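PDB 6HDY: 2-hydroxyisobutyryl-CoA synthetase from Aquincola tertiaricarbonis, which belongs to the AMP-binding (ANL) superfamily of enzymes and pairs a large AMP-binding region with a smaller C-terminal domain. Local coordinates for residues A[21-26]-A[143-148]; A[15-20]-A[58-63]. All coordinates share one frame; numbering follows the deposited sequence.

Contact 1. Residues A[21-26]-A[143-148]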
loop_
_atom_site.group_PDB
_atom_site.type_symbol
_atom_site.label_atom_id
_atom_site.label_comp_id
_atom_site.label_asym_id
_atom_site.label_seq_id
_atom_site.Cartn_x
_atom_site.Cartn_y
_atom_site.Cartn_z
ATOM N N TYR A 21 7.389 -16.544 -18.334
ATOM C CA TYR A 21 6.284 -17.410 -17.932
ATOM C C TYR A 21 4.945 -17.206 -18.636
ATOM O O TYR A 21 4.495 -16.076 -18.796
ATOM C CB TYR A 21 6.059 -17.301 -16.425
ATOM C CG TYR A 21 7.137 -17.936 -15.569
ATOM C CD1 TYR A 21 7.305 -19.321 -15.534
ATOM C CD2 TYR A 21 7.915 -17.162 -14.707
ATOM C CE1 TYR A 21 8.289 -19.909 -14.741
ATOM C CE2 TYR A 21 8.870 -17.741 -13.878
ATOM C CZ TYR A 21 9.051 -19.117 -13.893
ATOM O OH TYR A 21 9.967 -19.683 -13.042
ATOM N N ASP A 22 4.271 -18.325 -18.977
ATOM C CA ASP A 22 2.914 -18.339 -19.517
ATOM C C ASP A 22 2.011 -17.857 -18.366
ATOM O O ASP A 22 1.869 -18.531 -17.343
ATOM C CB ASP A 22 2.515 -19.768 -19.992
ATOM C CG ASP A 22 1.058 -19.971 -20.427
ATOM O OD1 ASP A 22 0.267 -18.992 -20.372
ATOM O OD2 ASP A 22 0.703 -21.112 -20.802
ATOM N N GLU A 23 1.439 -16.657 -18.543
ATOM C CA GLU A 23 0.556 -15.976 -17.606
ATOM C C GLU A 23 -0.797 -16.684 -17.450
ATOM O O GLU A 23 -1.501 -16.437 -16.472
ATOM C CB GLU A 23 0.364 -14.503 -18.036
ATOM C CG GLU A 23 1.616 -13.632 -17.939
ATOM C CD GLU A 23 2.204 -13.447 -16.548
ATOM O OE1 GLU A 23 3.443 -13.300 -16.444
ATOM O OE2 GLU A 23 1.434 -13.465 -15.562
ATOM N N ASN A 24 -1.152 -17.575 -18.393
ATOM C CA ASN A 24 -2.424 -18.298 -18.361
ATOM C C ASN A 24 -2.350 -19.697 -17.773
ATOM O O ASN A 24 -3.392 -20.331 -17.596
ATOM C CB ASN A 24 -3.063 -18.330 -19.754
ATOM C CG ASN A 24 -3.476 -16.949 -20.182
ATOM O OD1 ASN A 24 -4.127 -16.205 -19.426
ATOM N ND2 ASN A 24 -2.982 -16.535 -21.335
ATOM N N TYR A 25 -1.146 -20.173 -17.456
ATOM C CA TYR A 25 -0.979 -21.485 -16.869
ATOM C C TYR A 25 -1.486 -21.561 -15.428
ATOM O O TYR A 25 -1.168 -20.712 -14.588
ATOM C CB TYR A 25 0.476 -21.945 -16.948
ATOM C CG TYR A 25 0.721 -23.198 -16.133
ATOM C CD1 TYR A 25 0.310 -24.445 -16.599
ATOM C CD2 TYR A 25 1.256 -23.124 -14.844
ATOM C CE1 TYR A 25 0.479 -25.592 -15.832
ATOM C CE2 TYR A 25 1.407 -24.264 -14.061
ATOM C CZ TYR A 25 1.033 -25.500 -14.567
ATOM O OH TYR A 25 1.203 -26.640 -13.829
ATOM N N LEU A 26 -2.260 -22.608 -15.152
ATOM C CA LEU A 26 -2.747 -22.936 -13.811
ATOM C C LEU A 26 -2.571 -24.465 -13.681
ATOM O O LEU A 26 -2.927 -25.194 -14.624
ATOM C CB LEU A 26 -4.227 -22.538 -13.654
ATOM C CG LEU A 26 -4.641 -21.520 -12.564
ATOM C CD1 LEU A 26 -3.474 -20.645 -12.053
ATOM C CD2 LEU A 26 -5.767 -20.649 -13.070
ATOM N N ASP A 143 11.141 -8.785 -14.471
ATOM C CA ASP A 143 11.405 -9.302 -13.104
ATOM C C ASP A 143 10.163 -9.332 -12.224
ATOM O O ASP A 143 9.983 -10.282 -11.492
ATOM C CB ASP A 143 12.528 -8.532 -12.404
ATOM C CG ASP A 143 13.895 -8.884 -12.924
ATOM O OD1 ASP A 143 13.980 -9.691 -13.866
ATOM O OD2 ASP A 143 14.872 -8.365 -12.396
ATOM N N TRP A 144 9.304 -8.320 -12.316
ATOM C CA TRP A 144 8.050 -8.246 -11.556
ATOM C C TRP A 144 7.189 -9.486 -11.908
ATOM O O TRP A 144 6.641 -10.146 -11.018
ATOM C CB TRP A 144 7.300 -6.898 -11.850
ATOM C CG TRP A 144 6.287 -6.592 -10.786
ATOM C CD1 TRP A 144 4.998 -7.035 -10.741
ATOM C CD2 TRP A 144 6.551 -5.991 -9.503
ATOM N NE1 TRP A 144 4.416 -6.683 -9.540
ATOM C CE2 TRP A 144 5.343 -6.025 -8.768
ATOM C CE3 TRP A 144 7.690 -5.420 -8.904
ATOM C CZ2 TRP A 144 5.238 -5.501 -7.462
ATOM C CZ3 TRP A 144 7.576 -4.864 -7.626
ATOM C CH2 TRP A 144 6.363 -4.912 -6.920
ATOM N N ARG A 145 7.110 -9.811 -13.221
ATOM C CA ARG A 145 6.425 -11.022 -13.715
ATOM C C ARG A 145 7.118 -12.294 -13.198
ATOM O O ARG A 145 6.431 -13.195 -12.725
ATOM C CB ARG A 145 6.273 -11.038 -15.257
ATOM C CG ARG A 145 5.373 -9.920 -15.857
ATOM C CD ARG A 145 4.171 -9.488 -15.004
ATOM N NE ARG A 145 3.268 -10.583 -14.616
ATOM C CZ ARG A 145 2.444 -10.536 -13.571
ATOM N NH1 ARG A 145 2.406 -9.464 -12.800
ATOM N NH2 ARG A 145 1.642 -11.559 -13.299
ATOM N N ALA A 146 8.467 -12.336 -13.215
ATOM C CA ALA A 146 9.229 -13.483 -12.683
ATOM C C ALA A 146 8.927 -13.684 -11.169
ATOM O O ALA A 146 8.741 -14.816 -10.724
ATOM C CB ALA A 146 10.727 -13.287 -12.910
ATOM N N ILE A 147 8.811 -12.584 -10.415
ATOM C CA ILE A 147 8.489 -12.597 -8.975
ATOM C C ILE A 147 7.037 -13.084 -8.732
ATOM O O ILE A 147 6.815 -13.914 -7.852
ATOM C CB ILE A 147 8.739 -11.181 -8.338
ATOM C CG1 ILE A 147 10.237 -10.805 -8.391
ATOM C CG2 ILE A 147 8.174 -11.120 -6.885
ATOM C CD1 ILE A 147 10.592 -9.295 -8.153
ATOM N N ALA A 148 6.058 -12.539 -9.494
ATOM C CA ALA A 148 4.645 -12.904 -9.358
ATOM C C ALA A 148 4.410 -14.398 -9.633
ATOM O O ALA A 148 3.660 -15.045 -8.900
ATOM C CB ALA A 148 3.786 -12.053 -10.283
#
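E23 and R145 meet in a two-pronged salt bridge, the guanidinium offering its side-on pair of donors, one to each carboxylate oxygen. R145 NH2 gives the shorter bond, 3.0 Å to E23 OE2, while R145 NE reaches E23 OE1 at 3.3 Å and is nearly straight, with an N-H...O angle of 176°. Both oxygens lie close to the guanidinium plane, but the fit is not coplanar: the two flat groups are turned 59° against each other, so the donors come at the oxygens from above the carboxylate plane. A148 CB sits 3.5 Å above the guanidinium, covering part of one face toward its rim. OE1 takes a further hydrogen bond from N149 ND2, which also binds R145 O; the extra donor would be expected to favour the charged carboxylate. Beside this polar pair Y21 leans its ring obliquely to A146 O, 4.3 Å from CE2, and its hydroxyl is hydrogen-bonded to E331.

R145 belongs to helix 141-157, which follows strand 136-140 in the AMP-binding part of the ANL fold and packs against helix 176-187 through W144 and A148. Facing it, the N-terminal loop folds into a type I turn from D22 to Y25. E23 occupies the second position of that turn and, with CG anti to its carbonyl carbon (chi1 -67°), sends its bent chain to the helix. The turn is braced by an Asx turn, D22 OD1 accepting from N24 N at 2.8 Å, whereas the Y25 N to D22 O bond is weak. R189 NH1 donates to E23 O.

Contact 2. Residues A[15-20]-A[58-63]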
loop_
_atom_site.group_PDB
_atom_site.type_symbol
_atom_site.label_atom_id
_atom_site.label_comp_id
_atom_site.label_asym_id
_atom_site.label_seq_id
_atom_site.Cartn_x
_atom_site.Cartn_y
_atom_site.Cartn_z
ATOM N N TRP A 15 12.049 -23.439 -18.336
ATOM C CA TRP A 15 13.431 -23.210 -17.938
ATOM C C TRP A 15 14.155 -22.420 -19.010
ATOM O O TRP A 15 14.580 -22.978 -20.011
ATOM C CB TRP A 15 14.136 -24.539 -17.626
ATOM C CG TRP A 15 15.480 -24.405 -16.968
ATOM C CD1 TRP A 15 16.678 -24.833 -17.462
ATOM C CD2 TRP A 15 15.754 -23.849 -15.673
ATOM N NE1 TRP A 15 17.687 -24.558 -16.564
ATOM C CE2 TRP A 15 17.146 -23.962 -15.454
ATOM C CE3 TRP A 15 14.957 -23.261 -14.672
ATOM C CZ2 TRP A 15 17.757 -23.516 -14.276
ATOM C CZ3 TRP A 15 15.567 -22.797 -13.520
ATOM C CH2 TRP A 15 16.949 -22.933 -13.323
ATOM N N ASN A 16 14.262 -21.104 -18.813
ATOM C CA ASN A 16 14.907 -20.211 -19.769
ATOM C C ASN A 16 15.420 -18.956 -19.076
ATOM O O ASN A 16 14.801 -18.480 -18.115
ATOM C CB ASN A 16 13.890 -19.813 -20.869
ATOM C CG ASN A 16 14.467 -19.257 -22.152
ATOM O OD1 ASN A 16 15.516 -19.694 -22.649
ATOM N ND2 ASN A 16 13.734 -18.334 -22.770
ATOM N N PHE A 17 16.548 -18.412 -19.583
ATOM C CA PHE A 17 17.082 -17.135 -19.124
ATOM C C PHE A 17 17.302 -16.212 -20.321
ATOM O O PHE A 17 18.078 -16.571 -21.213
ATOM C CB PHE A 17 18.357 -17.228 -18.277
ATOM C CG PHE A 17 18.727 -15.898 -17.634
ATOM C CD1 PHE A 17 19.537 -14.980 -18.303
ATOM C CD2 PHE A 17 18.246 -15.558 -16.372
ATOM C CE1 PHE A 17 19.873 -13.758 -17.715
ATOM C CE2 PHE A 17 18.601 -14.346 -15.777
ATOM C CZ PHE A 17 19.401 -13.446 -16.460
ATOM N N PRO A 18 16.686 -14.996 -20.333
ATOM C CA PRO A 18 15.731 -14.441 -19.346
ATOM C C PRO A 18 14.430 -15.247 -19.327
ATOM O O PRO A 18 13.996 -15.725 -20.367
ATOM C CB PRO A 18 15.476 -13.008 -19.866
ATOM C CG PRO A 18 16.617 -12.712 -20.793
ATOM C CD PRO A 18 16.903 -14.049 -21.439
ATOM N N VAL A 19 13.829 -15.423 -18.150
ATOM C CA VAL A 19 12.589 -16.191 -17.992
ATOM C C VAL A 19 11.371 -15.429 -18.615
ATOM O O VAL A 19 11.403 -14.208 -18.739
ATOM C CB VAL A 19 12.402 -16.609 -16.507
ATOM C CG1 VAL A 19 11.785 -15.479 -15.681
ATOM C CG2 VAL A 19 11.606 -17.903 -16.379
ATOM N N GLU A 20 10.337 -16.169 -19.034
ATOM C CA GLU A 20 9.159 -15.643 -19.715
ATOM C C GLU A 20 7.963 -16.575 -19.527
ATOM O O GLU A 20 7.552 -17.277 -20.460
ATOM C CB GLU A 20 9.472 -15.487 -21.222
ATOM C CG GLU A 20 9.419 -14.037 -21.674
ATOM C CD GLU A 20 8.547 -13.754 -22.884
ATOM O OE1 GLU A 20 7.698 -12.837 -22.798
ATOM O OE2 GLU A 20 8.703 -14.453 -23.911
ATOM N N CYS A 58 26.020 -15.123 -14.645
ATOM C CA CYS A 58 27.340 -14.521 -14.492
ATOM C C CYS A 58 27.833 -13.871 -15.777
ATOM O O CYS A 58 28.495 -12.837 -15.716
ATOM C CB CYS A 58 28.337 -15.538 -13.944
ATOM S SG CYS A 58 28.163 -15.846 -12.171
ATOM N N GLN A 59 27.489 -14.459 -16.938
ATOM C CA GLN A 59 27.839 -13.910 -18.249
ATOM C C GLN A 59 26.978 -12.669 -18.466
ATOM O O GLN A 59 27.474 -11.637 -18.921
ATOM C CB GLN A 59 27.572 -14.938 -19.358
ATOM C CG GLN A 59 28.657 -16.004 -19.491
ATOM C CD GLN A 59 28.173 -17.306 -20.105
ATOM O OE1 GLN A 59 27.219 -17.350 -20.895
ATOM N NE2 GLN A 59 28.855 -18.401 -19.783
ATOM N N TYR A 60 25.693 -12.756 -18.076
ATOM C CA TYR A 60 24.762 -11.638 -18.195
ATOM C C TYR A 60 25.240 -10.450 -17.347
ATOM O O TYR A 60 25.261 -9.342 -17.849
ATOM C CB TYR A 60 23.314 -12.075 -17.874
ATOM C CG TYR A 60 22.341 -10.908 -17.804
ATOM C CD1 TYR A 60 21.765 -10.380 -18.961
ATOM C CD2 TYR A 60 22.017 -10.314 -16.584
ATOM C CE1 TYR A 60 20.873 -9.312 -18.899
ATOM C CE2 TYR A 60 21.152 -9.227 -16.518
ATOM C CZ TYR A 60 20.582 -8.729 -17.677
ATOM O OH TYR A 60 19.757 -7.635 -17.601
ATOM N N ALA A 61 25.669 -10.693 -16.091
ATOM C CA ALA A 61 26.138 -9.644 -15.173
ATOM C C ALA A 61 27.455 -9.030 -15.635
ATOM O O ALA A 61 27.626 -7.823 -15.564
ATOM C CB ALA A 61 26.266 -10.197 -13.768
ATOM N N TRP A 62 28.373 -9.856 -16.154
ATOM C CA TRP A 62 29.659 -9.399 -16.701
ATOM C C TRP A 62 29.444 -8.433 -17.856
ATOM O O TRP A 62 30.206 -7.479 -18.020
ATOM C CB TRP A 62 30.437 -10.606 -17.209
ATOM C CG TRP A 62 31.801 -10.315 -17.746
ATOM C CD1 TRP A 62 32.151 -10.142 -19.056
ATOM C CD2 TRP A 62 33.021 -10.304 -16.998
ATOM N NE1 TRP A 62 33.517 -10.004 -19.169
ATOM C CE2 TRP A 62 34.079 -10.129 -17.923
ATOM C CE3 TRP A 62 33.326 -10.418 -15.627
ATOM C CZ2 TRP A 62 35.422 -10.065 -17.522
ATOM C CZ3 TRP A 62 34.653 -10.344 -15.230
ATOM C CH2 TRP A 62 35.685 -10.168 -16.170
ATOM N N GLU A 63 28.406 -8.692 -18.657
ATOM C CA GLU A 63 28.055 -7.890 -19.826
ATOM C C GLU A 63 27.345 -6.588 -19.490
ATOM O O GLU A 63 27.577 -5.600 -20.182
ATOM C CB GLU A 63 27.163 -8.719 -20.774
ATOM C CG GLU A 63 27.273 -8.344 -22.242
ATOM C CD GLU A 63 28.642 -8.580 -22.847
ATOM O OE1 GLU A 63 29.310 -9.568 -22.459
ATOM O OE2 GLU A 63 29.052 -7.763 -23.704
#
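The helical turn that holds Y60 out to F17 is knit by backbone bonds, the shortest running 3.0 Å from W62 N to C58 O, with E63 N to Q59 O next at 3.1 Å. Y60 has a polar fastening of its own, a hydrogen bond between its hydroxyl and T333 O, which should limit how far the ring can swing. Against this ring F17 makes a T-shaped pair: the phenyl comes edge first, through CE1 and CZ, onto one face of the phenol. The planes stand at 72° and the ring centroids are 5.5 Å apart. F17 CE1 lies 3.8 Å from Y60 CG and is equally near Y60 CB, so the edge lands at the root of the phenol ring, well away from its hydroxyl. CZ is 4.0 Å above the Y60 plane, displaced toward the rim.

The pair belongs to the periphery of the N-terminal part of this ANL enzyme, where an irregular leading segment runs along helix 43-64. F17 does not rest on Y60 alone: it also touches R53, Q56 and V57, which with Y60 form a strip on one side of the same helix. Two residues earlier, W15 continues this run, meeting R53 in a cation-pi interaction and packing on A49. Both F17 and Y60 have CG anti to the backbone N (chi1 -170° for F17), and each extends toward the other between loop and helix; their CA atoms stay 9.5 Å apart, and the side chains close the distance, the F17 ring edge meeting both CB and the ring of Y60. Just beyond F17 the peptide to P18 is cis, which turns the chain where it leaves the aromatic pair. C115 packs on the Y60 side chain, and the ring of H64 meets its ring as well.

Overall arrangement
From the N terminus the chain first passes through 15-20 and continues directly into 21-26, so one irregular segment supplies the leading half of both contacts. Contact 2 closes the shorter loop, with 37 residues before the chain returns at 58-63 near the end of helix 43-64. Contact 1 waits until 143-148 on helix 141-157, after 116 residues. The two loops cross rather than nest, since 21-26 lies inside the loop closed by contact 2 while its partner 143-148 lies beyond it. Their centres are about 17 Å apart, yet they touch: V19 CG1 packs on A146 CB at 3.7 Å. The N-terminal segment thereby ties the outlying helix 43-64 to helix 141-157.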